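Local coordinates for protein cyclohexadienyl dehydratase (Synthetic construct, PDB 5JOS) that probably catalyses the dehydration and decarboxylation of prephenate and arogenate in phenylalanine biosynthesis, using a fold of the periplasmic binding protein type, at residues T46-D51 and P105-G110; V52-A57 and V64-T69; T73-L78 and P94-K99. One frame throughout, in Å; residues are numbered along the deposited sequence.

Interaction 1 of 3, residues T46-D51 and P105-G110; sequences TGFDID and PYMTFG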
ATOM      1  N   THR A  46       2.174  15.344  -4.477  1.00 45.12           N
ATOM      2  CA  THR A  46       3.262  14.441  -4.758  1.00 43.01           C
ATOM      3  C   THR A  46       2.992  13.104  -4.061  1.00 42.66           C
ATOM      4  O   THR A  46       2.248  13.047  -3.063  1.00 40.49           O
ATOM      5  CB  THR A  46       4.609  15.082  -4.399  1.00 46.41           C
ATOM      6  OG1 THR A  46       5.657  14.209  -4.768  1.00 53.47           O
ATOM      7  CG2 THR A  46       4.807  15.362  -2.901  1.00 50.23           C
ATOM      8  N   GLY A  47       3.561  12.042  -4.632  1.00 37.14           N
ATOM      9  CA  GLY A  47       3.506  10.738  -4.027  1.00 40.41           C
ATOM     10  C   GLY A  47       3.274   9.608  -5.006  1.00 40.20           C
ATOM     11  O   GLY A  47       2.964   9.819  -6.185  1.00 35.67           O
ATOM     12  N   PHE A  48       3.351   8.404  -4.460  1.00 34.44           N
ATOM     13  CA  PHE A  48       3.093   7.174  -5.190  1.00 35.73           C
ATOM     14  C   PHE A  48       1.797   7.181  -6.013  1.00 33.13           C
ATOM     15  O   PHE A  48       1.814   6.886  -7.210  1.00 32.77           O
ATOM     16  CB  PHE A  48       3.087   6.043  -4.138  1.00 37.00           C
ATOM     17  CG  PHE A  48       2.957   4.622  -4.666  1.00 33.55           C
ATOM     18  CD1 PHE A  48       1.742   4.130  -5.100  1.00 33.34           C
ATOM     19  CD2 PHE A  48       3.986   3.741  -4.531  1.00 34.67           C
ATOM     20  CE1 PHE A  48       1.606   2.808  -5.493  1.00 32.76           C
ATOM     21  CE2 PHE A  48       3.873   2.409  -4.946  1.00 34.92           C
ATOM     22  CZ  PHE A  48       2.682   1.952  -5.436  1.00 35.35           C
ATOM     23  N   ASP A  49       0.655   7.480  -5.375  1.00 32.78           N
ATOM     24  CA  ASP A  49      -0.584   7.432  -6.102  1.00 30.21           C
ATOM     25  C   ASP A  49      -0.901   8.701  -6.923  1.00 32.79           C
ATOM     26  O   ASP A  49      -1.854   8.676  -7.744  1.00 31.40           O
ATOM     27  CB  ASP A  49      -1.735   7.091  -5.202  1.00 28.86           C
ATOM     28  CG  ASP A  49      -1.748   5.631  -4.828  1.00 31.75           C
ATOM     29  OD1 ASP A  49      -1.396   4.758  -5.669  1.00 33.26           O
ATOM     30  OD2 ASP A  49      -2.164   5.323  -3.679  1.00 31.29           O
ATOM     31  N   ILE A  50      -0.084   9.744  -6.744  1.00 31.65           N
ATOM     32  CA  ILE A  50      -0.163  10.934  -7.558  1.00 32.25           C
ATOM     33  C   ILE A  50       0.475  10.582  -8.846  1.00 35.71           C
ATOM     34  O   ILE A  50      -0.103  10.908  -9.899  1.00 34.22           O
ATOM     35  CB  ILE A  50       0.499  12.121  -6.912  1.00 33.52           C
ATOM     36  CG1 ILE A  50      -0.073  12.383  -5.542  1.00 32.09           C
ATOM     37  CG2 ILE A  50       0.475  13.380  -7.801  1.00 40.15           C
ATOM     38  CD1 ILE A  50      -1.543  12.690  -5.459  1.00 33.24           C
ATOM     39  N   ASP A  51       1.624   9.884  -8.782  1.00 35.75           N
ATOM     40  CA  ASP A  51       2.217   9.368  -9.968  1.00 37.16           C
ATOM     41  C   ASP A  51       1.229   8.408 -10.694  1.00 36.16           C
ATOM     42  O   ASP A  51       1.128   8.395 -11.933  1.00 37.15           O
ATOM     43  CB  ASP A  51       3.490   8.598  -9.661  1.00 36.17           C
ATOM     44  CG  ASP A  51       4.642   9.460  -9.313  1.00 39.84           C
ATOM     45  OD1 ASP A  51       4.508  10.701  -9.297  1.00 40.47           O
ATOM     46  OD2 ASP A  51       5.757   8.883  -9.147  1.00 38.26           O
ATOM     47  N   PRO A 105      -6.094  -5.147  -5.897  1.00 32.60           N
ATOM     48  CA  PRO A 105      -5.176  -4.498  -4.970  1.00 33.29           C
ATOM     49  C   PRO A 105      -3.914  -4.156  -5.671  1.00 35.30           C
ATOM     50  O   PRO A 105      -3.499  -4.853  -6.542  1.00 32.91           O
ATOM     51  CB  PRO A 105      -4.989  -5.547  -3.885  1.00 35.28           C
ATOM     52  CG  PRO A 105      -5.379  -6.856  -4.514  1.00 41.92           C
ATOM     53  CD  PRO A 105      -6.488  -6.505  -5.447  1.00 39.55           C
ATOM     54  N   TYR A 106      -3.331  -3.015  -5.392  1.00 34.38           N
ATOM     55  CA  TYR A 106      -2.021  -2.736  -5.954  1.00 35.68           C
ATOM     56  C   TYR A 106      -0.856  -2.844  -4.955  1.00 35.22           C
ATOM     57  O   TYR A 106       0.320  -2.701  -5.339  1.00 35.60           O
ATOM     58  CB  TYR A 106      -1.987  -1.337  -6.594  1.00 30.18           C
ATOM     59  CG  TYR A 106      -2.251  -0.211  -5.673  1.00 32.03           C
ATOM     60  CD1 TYR A 106      -3.530   0.196  -5.428  1.00 32.01           C
ATOM     61  CD2 TYR A 106      -1.235   0.486  -5.061  1.00 31.79           C
ATOM     62  CE1 TYR A 106      -3.789   1.221  -4.542  1.00 29.62           C
ATOM     63  CE2 TYR A 106      -1.490   1.520  -4.199  1.00 29.84           C
ATOM     64  CZ  TYR A 106      -2.778   1.913  -3.988  1.00 31.49           C
ATOM     65  OH  TYR A 106      -3.102   2.982  -3.200  1.00 30.24           O
ATOM     66  N   MET A 107      -1.201  -3.078  -3.691  1.00 37.70           N
ATOM     67  CA  MET A 107      -0.246  -3.376  -2.674  1.00 36.09           C
ATOM     68  C   MET A 107      -0.891  -4.218  -1.610  1.00 35.33           C
ATOM     69  O   MET A 107      -2.083  -4.008  -1.228  1.00 34.27           O
ATOM     70  CB  MET A 107       0.230  -2.054  -2.025  1.00 34.95           C
ATOM     71  CG  MET A 107       1.464  -2.268  -1.182  1.00 42.97           C
ATOM     72  SD  MET A 107       1.849  -0.672  -0.457  1.00 45.02           S
ATOM     73  CE  MET A 107       2.301   0.203  -1.981  1.00 41.90           C
ATOM     74  N   THR A 108      -0.115  -5.161  -1.095  1.00 33.49           N
ATOM     75  CA  THR A 108      -0.498  -5.932   0.101  1.00 34.34           C
ATOM     76  C   THR A 108       0.399  -5.599   1.277  1.00 37.88           C
ATOM     77  O   THR A 108       1.528  -5.223   1.080  1.00 38.61           O
ATOM     78  CB  THR A 108      -0.495  -7.415  -0.144  1.00 37.09           C
ATOM     79  OG1 THR A 108       0.777  -7.816  -0.632  1.00 44.64           O
ATOM     80  CG2 THR A 108      -1.502  -7.764  -1.296  1.00 42.68           C
ATOM     81  N   PHE A 109      -0.148  -5.594   2.466  1.00 33.89           N
ATOM     82  CA  PHE A 109       0.627  -5.268   3.611  1.00 36.31           C
ATOM     83  C   PHE A 109       0.106  -5.899   4.875  1.00 37.83           C
ATOM     84  O   PHE A 109      -0.965  -6.463   4.868  1.00 36.87           O
ATOM     85  CB  PHE A 109       0.711  -3.733   3.733  1.00 32.96           C
ATOM     86  CG  PHE A 109      -0.549  -3.036   4.162  1.00 30.59           C
ATOM     87  CD1 PHE A 109      -1.490  -2.639   3.227  1.00 30.73           C
ATOM     88  CD2 PHE A 109      -0.741  -2.693   5.441  1.00 30.29           C
ATOM     89  CE1 PHE A 109      -2.634  -1.988   3.623  1.00 29.10           C
ATOM     90  CE2 PHE A 109      -1.877  -2.030   5.860  1.00 31.32           C
ATOM     91  CZ  PHE A 109      -2.822  -1.660   4.939  1.00 28.52           C
ATOM     92  N   GLY A 110       0.893  -5.836   5.963  1.00 35.70           N
ATOM     93  CA  GLY A 110       0.413  -6.169   7.287  1.00 34.43           C
ATOM     94  C   GLY A 110       1.559  -6.160   8.240  1.00 32.05           C
ATOM     95  O   GLY A 110       1.881  -5.125   8.764  1.00 32.79           O
TER

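Interaction 2 of 3, residues V52-A57 and V64-T69; sequences VAKSLA and VEFVPT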
ATOM      1  N   VAL A  52       0.617   7.485  -9.969  1.00 33.49           N
ATOM      2  CA  VAL A  52      -0.286   6.488 -10.625  1.00 31.19           C
ATOM      3  C   VAL A  52      -1.499   7.210 -11.250  1.00 32.95           C
ATOM      4  O   VAL A  52      -1.896   6.926 -12.343  1.00 31.76           O
ATOM      5  CB  VAL A  52      -0.828   5.498  -9.573  1.00 32.38           C
ATOM      6  CG1 VAL A  52      -1.837   4.542 -10.133  1.00 31.72           C
ATOM      7  CG2 VAL A  52       0.275   4.681  -8.947  1.00 33.93           C
ATOM      8  N   ALA A  53      -2.070   8.165 -10.532  1.00 33.62           N
ATOM      9  CA  ALA A  53      -3.185   8.917 -11.037  1.00 33.37           C
ATOM     10  C   ALA A  53      -2.883   9.524 -12.387  1.00 36.28           C
ATOM     11  O   ALA A  53      -3.707   9.492 -13.265  1.00 38.45           O
ATOM     12  CB  ALA A  53      -3.563  10.015 -10.080  1.00 31.70           C
ATOM     13  N   LYS A  54      -1.690  10.096 -12.549  1.00 34.98           N
ATOM     14  CA  LYS A  54      -1.336  10.705 -13.788  1.00 38.49           C
ATOM     15  C   LYS A  54      -1.222   9.710 -14.860  1.00 37.93           C
ATOM     16  O   LYS A  54      -1.552   9.949 -15.982  1.00 39.58           O
ATOM     17  CB  LYS A  54       0.008  11.413 -13.684  1.00 40.34           C
ATOM     18  CG  LYS A  54      -0.193  12.601 -12.804  1.00 41.42           C
ATOM     19  CD  LYS A  54       1.126  13.296 -12.544  1.00 46.46           C
ATOM     20  CE  LYS A  54       0.774  14.559 -11.780  1.00 49.59           C
ATOM     21  NZ  LYS A  54       2.045  15.157 -11.295  1.00 53.79           N
ATOM     22  N   SER A  55      -0.705   8.572 -14.533  1.00 37.99           N
ATOM     23  CA  SER A  55      -0.600   7.543 -15.551  1.00 40.00           C
ATOM     24  C   SER A  55      -2.010   6.943 -15.925  1.00 39.16           C
ATOM     25  O   SER A  55      -2.290   6.682 -17.090  1.00 39.74           O
ATOM     26  CB  SER A  55       0.445   6.565 -15.003  1.00 42.74           C
ATOM     27  OG  SER A  55       0.356   5.411 -15.737  1.00 47.87           O
ATOM     28  N   LEU A  56      -2.952   6.857 -14.985  1.00 34.18           N
ATOM     29  CA  LEU A  56      -4.299   6.463 -15.373  1.00 34.02           C
ATOM     30  C   LEU A  56      -4.942   7.481 -16.326  1.00 34.38           C
ATOM     31  O   LEU A  56      -5.474   7.115 -17.355  1.00 34.96           O
ATOM     32  CB  LEU A  56      -5.187   6.262 -14.163  1.00 32.87           C
ATOM     33  CG  LEU A  56      -6.649   5.853 -14.389  1.00 35.27           C
ATOM     34  CD1 LEU A  56      -6.720   4.610 -15.262  1.00 36.16           C
ATOM     35  CD2 LEU A  56      -7.346   5.557 -13.043  1.00 35.46           C
ATOM     36  N   ALA A  57      -4.868   8.770 -16.006  1.00 38.09           N
ATOM     37  CA  ALA A  57      -5.414   9.818 -16.886  1.00 38.37           C
ATOM     38  C   ALA A  57      -4.839   9.727 -18.283  1.00 41.29           C
ATOM     39  O   ALA A  57      -5.561   9.835 -19.272  1.00 39.69           O
ATOM     40  CB  ALA A  57      -5.184  11.224 -16.320  1.00 42.51           C
ATOM     41  N   VAL A  64      -5.706  14.979 -15.681  1.00 49.12           N
ATOM     42  CA  VAL A  64      -5.976  14.632 -14.289  1.00 50.73           C
ATOM     43  C   VAL A  64      -6.420  15.875 -13.512  1.00 50.55           C
ATOM     44  O   VAL A  64      -5.891  16.932 -13.681  1.00 50.51           O
ATOM     45  CB  VAL A  64      -4.761  13.917 -13.645  1.00 51.22           C
ATOM     46  CG1 VAL A  64      -3.605  14.862 -13.433  1.00 56.96           C
ATOM     47  CG2 VAL A  64      -5.143  13.307 -12.356  1.00 49.83           C
ATOM     48  N   GLU A  65      -7.464  15.789 -12.728  1.00 45.51           N
ATOM     49  CA  GLU A  65      -7.772  16.894 -11.817  1.00 47.21           C
ATOM     50  C   GLU A  65      -7.855  16.309 -10.408  1.00 42.96           C
ATOM     51  O   GLU A  65      -8.646  15.401 -10.156  1.00 45.22           O
ATOM     52  CB  GLU A  65      -9.115  17.500 -12.166  1.00 51.83           C
ATOM     53  CG  GLU A  65      -9.569  18.568 -11.206  1.00 56.15           C
ATOM     54  CD  GLU A  65     -11.015  18.988 -11.430  1.00 63.92           C
ATOM     55  OE1 GLU A  65     -11.573  18.858 -12.543  1.00 69.46           O
ATOM     56  OE2 GLU A  65     -11.598  19.483 -10.462  1.00 74.01           O
ATOM     57  N   PHE A  66      -7.005  16.783  -9.523  1.00 42.38           N
ATOM     58  CA  PHE A  66      -7.001  16.343  -8.156  1.00 41.53           C
ATOM     59  C   PHE A  66      -8.075  17.046  -7.324  1.00 43.82           C
ATOM     60  O   PHE A  66      -8.125  18.243  -7.269  1.00 45.66           O
ATOM     61  CB  PHE A  66      -5.614  16.562  -7.586  1.00 42.52           C
ATOM     62  CG  PHE A  66      -4.625  15.593  -8.133  1.00 39.26           C
ATOM     63  CD1 PHE A  66      -4.751  14.235  -7.870  1.00 39.58           C
ATOM     64  CD2 PHE A  66      -3.639  16.005  -9.008  1.00 44.09           C
ATOM     65  CE1 PHE A  66      -3.888  13.324  -8.445  1.00 38.01           C
ATOM     66  CE2 PHE A  66      -2.725  15.096  -9.548  1.00 39.44           C
ATOM     67  CZ  PHE A  66      -2.869  13.756  -9.274  1.00 41.46           C
ATOM     68  N   VAL A  67      -8.950  16.299  -6.675  1.00 42.96           N
ATOM     69  CA  VAL A  67     -10.012  16.930  -5.880  1.00 39.58           C
ATOM     70  C   VAL A  67      -9.693  16.654  -4.416  1.00 40.16           C
ATOM     71  O   VAL A  67      -9.683  15.498  -4.040  1.00 41.31           O
ATOM     72  CB  VAL A  67     -11.338  16.380  -6.315  1.00 40.14           C
ATOM     73  CG1 VAL A  67     -12.512  16.933  -5.446  1.00 44.01           C
ATOM     74  CG2 VAL A  67     -11.581  16.743  -7.771  1.00 45.91           C
ATOM     75  N   PRO A  68      -9.368  17.710  -3.606  1.00 42.85           N
ATOM     76  CA  PRO A  68      -9.084  17.567  -2.190  1.00 43.94           C
ATOM     77  C   PRO A  68     -10.265  16.838  -1.504  1.00 47.82           C
ATOM     78  O   PRO A  68     -11.409  17.131  -1.794  1.00 47.87           O
ATOM     79  CB  PRO A  68      -8.989  18.994  -1.669  1.00 47.91           C
ATOM     80  CG  PRO A  68      -8.835  19.894  -2.879  1.00 51.22           C
ATOM     81  CD  PRO A  68      -9.257  19.105  -4.084  1.00 46.68           C
ATOM     82  N   THR A  69      -9.974  15.823  -0.702  1.00 43.75           N
ATOM     83  CA  THR A  69     -10.955  15.251   0.187  1.00 46.70           C
ATOM     84  C   THR A  69     -10.198  14.983   1.512  1.00 46.71           C
ATOM     85  O   THR A  69      -8.966  15.212   1.600  1.00 42.28           O
ATOM     86  CB  THR A  69     -11.612  13.995  -0.450  1.00 41.45           C
ATOM     87  OG1 THR A  69     -12.739  13.529   0.310  1.00 42.27           O
ATOM     88  CG2 THR A  69     -10.673  12.911  -0.523  1.00 42.44           C
TER

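Interaction 3 of 3, residues T73-L78 and P94-K99; sequences TLMSDL and PERQKK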
ATOM      1  N   THR A  73     -14.544  12.781   5.186  1.00 46.53           N
ATOM      2  CA  THR A  73     -15.561  12.977   4.147  1.00 44.83           C
ATOM      3  C   THR A  73     -15.300  12.141   2.916  1.00 42.48           C
ATOM      4  O   THR A  73     -15.944  12.317   1.891  1.00 44.20           O
ATOM      5  CB  THR A  73     -15.534  14.436   3.689  1.00 44.64           C
ATOM      6  OG1 THR A  73     -14.217  14.733   3.260  1.00 41.68           O
ATOM      7  CG2 THR A  73     -15.948  15.364   4.830  1.00 45.32           C
ATOM      8  N   LEU A  74     -14.351  11.229   2.988  1.00 41.49           N
ATOM      9  CA  LEU A  74     -13.968  10.483   1.797  1.00 39.64           C
ATOM     10  C   LEU A  74     -15.156   9.740   1.198  1.00 44.40           C
ATOM     11  O   LEU A  74     -15.346   9.692  -0.027  1.00 43.92           O
ATOM     12  CB  LEU A  74     -12.974   9.442   2.202  1.00 39.61           C
ATOM     13  CG  LEU A  74     -12.408   8.508   1.157  1.00 41.88           C
ATOM     14  CD1 LEU A  74     -11.588   9.310   0.132  1.00 42.95           C
ATOM     15  CD2 LEU A  74     -11.525   7.428   1.783  1.00 42.21           C
ATOM     16  N   MET A  75     -15.921   9.087   2.068  1.00 46.96           N
ATOM     17  CA  MET A  75     -16.945   8.191   1.589  1.00 47.97           C
ATOM     18  C   MET A  75     -18.105   9.023   1.099  1.00 47.09           C
ATOM     19  O   MET A  75     -18.662   8.678   0.065  1.00 44.17           O
ATOM     20  CB  MET A  75     -17.412   7.175   2.673  1.00 51.36           C
ATOM     21  CG  MET A  75     -16.315   6.208   3.200  1.00 56.87           C
ATOM     22  SD  MET A  75     -15.396   5.514   1.742  1.00 67.26           S
ATOM     23  CE  MET A  75     -16.873   4.925   0.797  1.00 66.77           C
ATOM     24  N   SER A  76     -18.466  10.089   1.815  1.00 47.04           N
ATOM     25  CA  SER A  76     -19.638  10.871   1.369  1.00 53.85           C
ATOM     26  C   SER A  76     -19.294  11.685   0.125  1.00 49.61           C
ATOM     27  O   SER A  76     -20.129  11.780  -0.764  1.00 52.20           O
ATOM     28  CB  SER A  76     -20.248  11.737   2.496  1.00 57.16           C
ATOM     29  OG  SER A  76     -19.243  12.577   2.945  1.00 61.90           O
ATOM     30  N   ASP A  77     -18.079  12.239   0.026  1.00 47.47           N
ATOM     31  CA  ASP A  77     -17.637  12.873  -1.216  1.00 46.86           C
ATOM     32  C   ASP A  77     -17.722  11.916  -2.391  1.00 47.82           C
ATOM     33  O   ASP A  77     -18.248  12.233  -3.465  1.00 48.69           O
ATOM     34  CB  ASP A  77     -16.207  13.393  -1.130  1.00 46.07           C
ATOM     35  CG  ASP A  77     -16.107  14.595  -0.255  1.00 48.74           C
ATOM     36  OD1 ASP A  77     -17.161  15.111   0.160  1.00 48.90           O
ATOM     37  OD2 ASP A  77     -14.990  14.969   0.117  1.00 53.39           O
ATOM     38  N   LEU A  78     -17.244  10.705  -2.182  1.00 49.96           N
ATOM     39  CA  LEU A  78     -17.320   9.731  -3.256  1.00 47.34           C
ATOM     40  C   LEU A  78     -18.780   9.487  -3.641  1.00 50.96           C
ATOM     41  O   LEU A  78     -19.123   9.458  -4.811  1.00 47.28           O
ATOM     42  CB  LEU A  78     -16.683   8.417  -2.832  1.00 48.94           C
ATOM     43  CG  LEU A  78     -16.727   7.308  -3.909  1.00 49.12           C
ATOM     44  CD1 LEU A  78     -15.928   7.751  -5.108  1.00 48.20           C
ATOM     45  CD2 LEU A  78     -16.195   5.971  -3.463  1.00 51.38           C
ATOM     46  N   PRO A  94     -13.928  -3.425   5.171  1.00 44.97           N
ATOM     47  CA  PRO A  94     -15.327  -3.760   5.031  1.00 46.01           C
ATOM     48  C   PRO A  94     -16.196  -2.503   5.078  1.00 48.00           C
ATOM     49  O   PRO A  94     -17.099  -2.349   4.285  1.00 48.52           O
ATOM     50  CB  PRO A  94     -15.605  -4.648   6.277  1.00 53.82           C
ATOM     51  CG  PRO A  94     -14.250  -5.194   6.666  1.00 50.40           C
ATOM     52  CD  PRO A  94     -13.278  -4.124   6.312  1.00 48.98           C
ATOM     53  N   GLU A  95     -15.973  -1.611   6.028  1.00 44.98           N
ATOM     54  CA  GLU A  95     -16.780  -0.399   6.052  1.00 49.95           C
ATOM     55  C   GLU A  95     -16.733   0.347   4.718  1.00 46.36           C
ATOM     56  O   GLU A  95     -17.754   0.920   4.277  1.00 43.57           O
ATOM     57  CB  GLU A  95     -16.425   0.533   7.234  1.00 56.35           C
ATOM     58  CG  GLU A  95     -16.582   2.060   6.997  1.00 66.92           C
ATOM     59  CD  GLU A  95     -15.800   2.939   8.042  1.00 72.74           C
ATOM     60  OE1 GLU A  95     -14.706   3.567   7.678  1.00 55.91           O
ATOM     61  OE2 GLU A  95     -16.298   2.973   9.232  1.00 67.92           O
ATOM     62  N   ARG A  96     -15.563   0.405   4.092  1.00 41.29           N
ATOM     63  CA  ARG A  96     -15.438   1.145   2.857  1.00 39.89           C
ATOM     64  C   ARG A  96     -16.061   0.378   1.679  1.00 43.56           C
ATOM     65  O   ARG A  96     -16.608   0.983   0.783  1.00 43.93           O
ATOM     66  CB  ARG A  96     -13.983   1.465   2.530  1.00 37.73           C
ATOM     67  CG  ARG A  96     -13.447   2.606   3.415  1.00 42.63           C
ATOM     68  CD  ARG A  96     -11.917   2.692   3.419  1.00 35.05           C
ATOM     69  NE  ARG A  96     -11.461   3.755   4.283  1.00 34.37           N
ATOM     70  CZ  ARG A  96     -10.210   3.941   4.693  1.00 37.11           C
ATOM     71  NH1 ARG A  96      -9.240   3.168   4.231  1.00 34.00           N
ATOM     72  NH2 ARG A  96      -9.909   4.949   5.545  1.00 42.42           N
ATOM     73  N   GLN A  97     -15.949  -0.935   1.663  1.00 44.90           N
ATOM     74  CA  GLN A  97     -16.571  -1.720   0.608  1.00 47.63           C
ATOM     75  C   GLN A  97     -18.053  -1.708   0.609  1.00 50.78           C
ATOM     76  O   GLN A  97     -18.673  -2.031  -0.413  1.00 49.35           O
ATOM     77  CB  GLN A  97     -16.247  -3.167   0.771  1.00 49.37           C
ATOM     78  CG  GLN A  97     -14.779  -3.378   0.469  1.00 44.87           C
ATOM     79  CD  GLN A  97     -14.360  -4.758   0.960  1.00 50.43           C
ATOM     80  OE1 GLN A  97     -14.360  -5.035   2.194  1.00 56.64           O
ATOM     81  NE2 GLN A  97     -13.929  -5.608   0.030  1.00 51.72           N
ATOM     82  N   LYS A  98     -18.658  -1.414   1.749  1.00 50.23           N
ATOM     83  CA  LYS A  98     -20.094  -1.318   1.786  1.00 54.45           C
ATOM     84  C   LYS A  98     -20.638  -0.200   0.932  1.00 53.36           C
ATOM     85  O   LYS A  98     -21.767  -0.248   0.486  1.00 56.70           O
ATOM     86  CB  LYS A  98     -20.574  -1.103   3.225  1.00 61.04           C
ATOM     87  CG  LYS A  98     -20.705  -2.422   3.953  1.00 67.21           C
ATOM     88  CD  LYS A  98     -20.861  -2.246   5.452  1.00 75.30           C
ATOM     89  CE  LYS A  98     -22.080  -1.419   5.808  1.00 82.06           C
ATOM     90  NZ  LYS A  98     -22.484  -1.674   7.230  1.00 93.97           N
ATOM     91  N   LYS A  99     -19.869   0.830   0.739  1.00 53.65           N
ATOM     92  CA  LYS A  99     -20.385   2.007   0.106  1.00 60.74           C
ATOM     93  C   LYS A  99     -19.621   2.315  -1.144  1.00 58.30           C
ATOM     94  O   LYS A  99     -19.894   3.361  -1.708  1.00 54.59           O
ATOM     95  CB  LYS A  99     -20.239   3.217   1.040  1.00 67.91           C
ATOM     96  CG  LYS A  99     -20.848   3.035   2.453  1.00 81.83           C
ATOM     97  CD  LYS A  99     -19.840   3.554   3.486  1.00 94.92           C
ATOM     98  CE  LYS A  99     -20.183   3.238   4.940  1.00100.51           C
ATOM     99  NZ  LYS A  99     -21.339   4.078   5.331  1.00113.20           N
TER

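Interaction 1 of 3, residues T46-D51 and P105-G110
Tyr-106 meets Phe-48 and Asp-49 at the start of helix 48-60, and Met-107 adds its methyl end beside Phe-48. The two rings touch rim to rim, and neither lies over the face of the other. Phe-48 CE1 is 3.6 Å from Tyr-106 CE2. The ring centroids are 5.8 Å apart and the planes are tilted by 28°. The two side chains run past one another, each heading toward the other's backbone. In Phe-48, CG is anti to the backbone N (chi1 -175°), which sends the ring out from the helix start to Tyr-106 and Met-107. The bent chain of Met-107 brings CE within 3.9 Å of Phe-48 CZ. Asp-49 comes to the hydroxyl end of Tyr-106 from the facing side, and its carboxylate is turned 79° from the tyrosine ring. Asp-49 OD2 lies 2.6 Å from Tyr-106 OH, a hydrogen bond of weak geometry. The carboxylate has further partners: OD1 is hydrogen-bonded to Tyr-211 OH, and OD2 takes a hydrogen bond from the backbone N of Gly-89. Asp-49 OD1 also lies in the plane of the Phe-48 ring, at its edge. A leucine in place of Tyr-106 would probably leave Asp-49 without this hydroxyl and open a gap beside the rim of Phe-48. Helix 236-245 flanks the contact, with Leu-240 and Tyr-241 against Phe-48 and Tyr-241 against Met-107. On the other segment, Tyr-106 stacks on Tyr-211 of strand 205-213, which pairs antiparallel with strand 107-109.

Interaction 2 of 3, residues V52-A57 and V64-T69
Helix 52-57 and strand 64-68 run roughly antiparallel, at 138°, with their axes 8.7 Å apart at closest approach, and the chains come nearest at Ala-57 and Val-64. There the methyl of Ala-57 sits against the branch point of the valine, CB to CB at 3.8 Å. Val-64 CG1 reaches to Lys-54 CG at 4.1 Å, and Val-64 CG2 lies 4.2 Å from Ala-53 O. Val-64 CG2 also covers one face of the Phe-66 ring, offset toward its rim. These segments belong to a beta-alpha-beta crossover. Strand 24-29 leads, by way of two short strands, into helix 48-60, and strand 63-68 then returns parallel to and beside strand 24-29. The small alanines on the facing side of the helix are consistent with this close spacing. Phe-66 has CG anti to its carbonyl carbon (chi1 -72°), and the ring swings back to the helix although its CB does not point there. Phe-66 CE1 comes 3.7 Å from Ala-53 CB, an oblique approach. The extended chain of Lys-54 crosses the phenylalanine at about a right angle. Lys-54 CE lies at the ring edge, 4.2 Å from Phe-66 CE2. Tyr-45 brings a second ring to Phe-66.

Interaction 3 of 3, residues T73-L78 and P94-K99
Helix 74-79 meets helix 94-97 and the residues just after it, through side chains of the same lobe. Met-75 makes the largest share of the contact. Its chain is bent at chi2 and chi3 (-47° and -52°), which brings the thioether to the side chains of Arg-96 and Lys-99. Met-75 SD lies 3.9 Å from Arg-96 CG. Met-75 CE goes further, to 3.8 Å from Lys-99 CB, and is 4.0 Å from the backbone Arg-96 O. The methionine crosses both side chains at about a right angle and touches their aliphatic parts. Arg-96 is extended from CG to NE and runs past Leu-74. Leu-74 CD2 stands 4.4 Å from Arg-96 NE, oblique to the guanidinium. No hydrogen bond joins the two segments. The guanidinium has its polar partner outside them: NH1 bonds to the backbone O of Thr-91. Met-212 of strand 205-213 packs against Leu-74, Met-75 and Leu-78. Helix 74-79 lies between strands 63-68 and 85-86 in the chain, strands that flank 24-29 on its two sides. This 2-1-3 strand order, with helices as connections, is typical of the lobes of periplasmic binding proteins.

Interaction 1 is the longest in chain span, and interactions 2 and 3 are nested in series inside its loop. Interactions 1 and 2 share helix 48-60. Their centres are 13 Å apart, and they touch where Ile-50 CG2 packs 3.7 Å from Phe-66 CZ. Interaction 3 is about 18 Å from each of the others, centre to centre. It meets interaction 2 where Thr-69 OG1, just after strand 63-68, and Asp-77 OD2 of helix 74-79 lie 2.7 Å apart, a probable hydrogen bond. Interaction 2 packs helix 48-60 on an edge strand of the parallel sheet, and interaction 3 joins the next helix to 94-99. Interaction 1 ties that lobe to strand 107-109, where the chain probably crosses toward the second lobe.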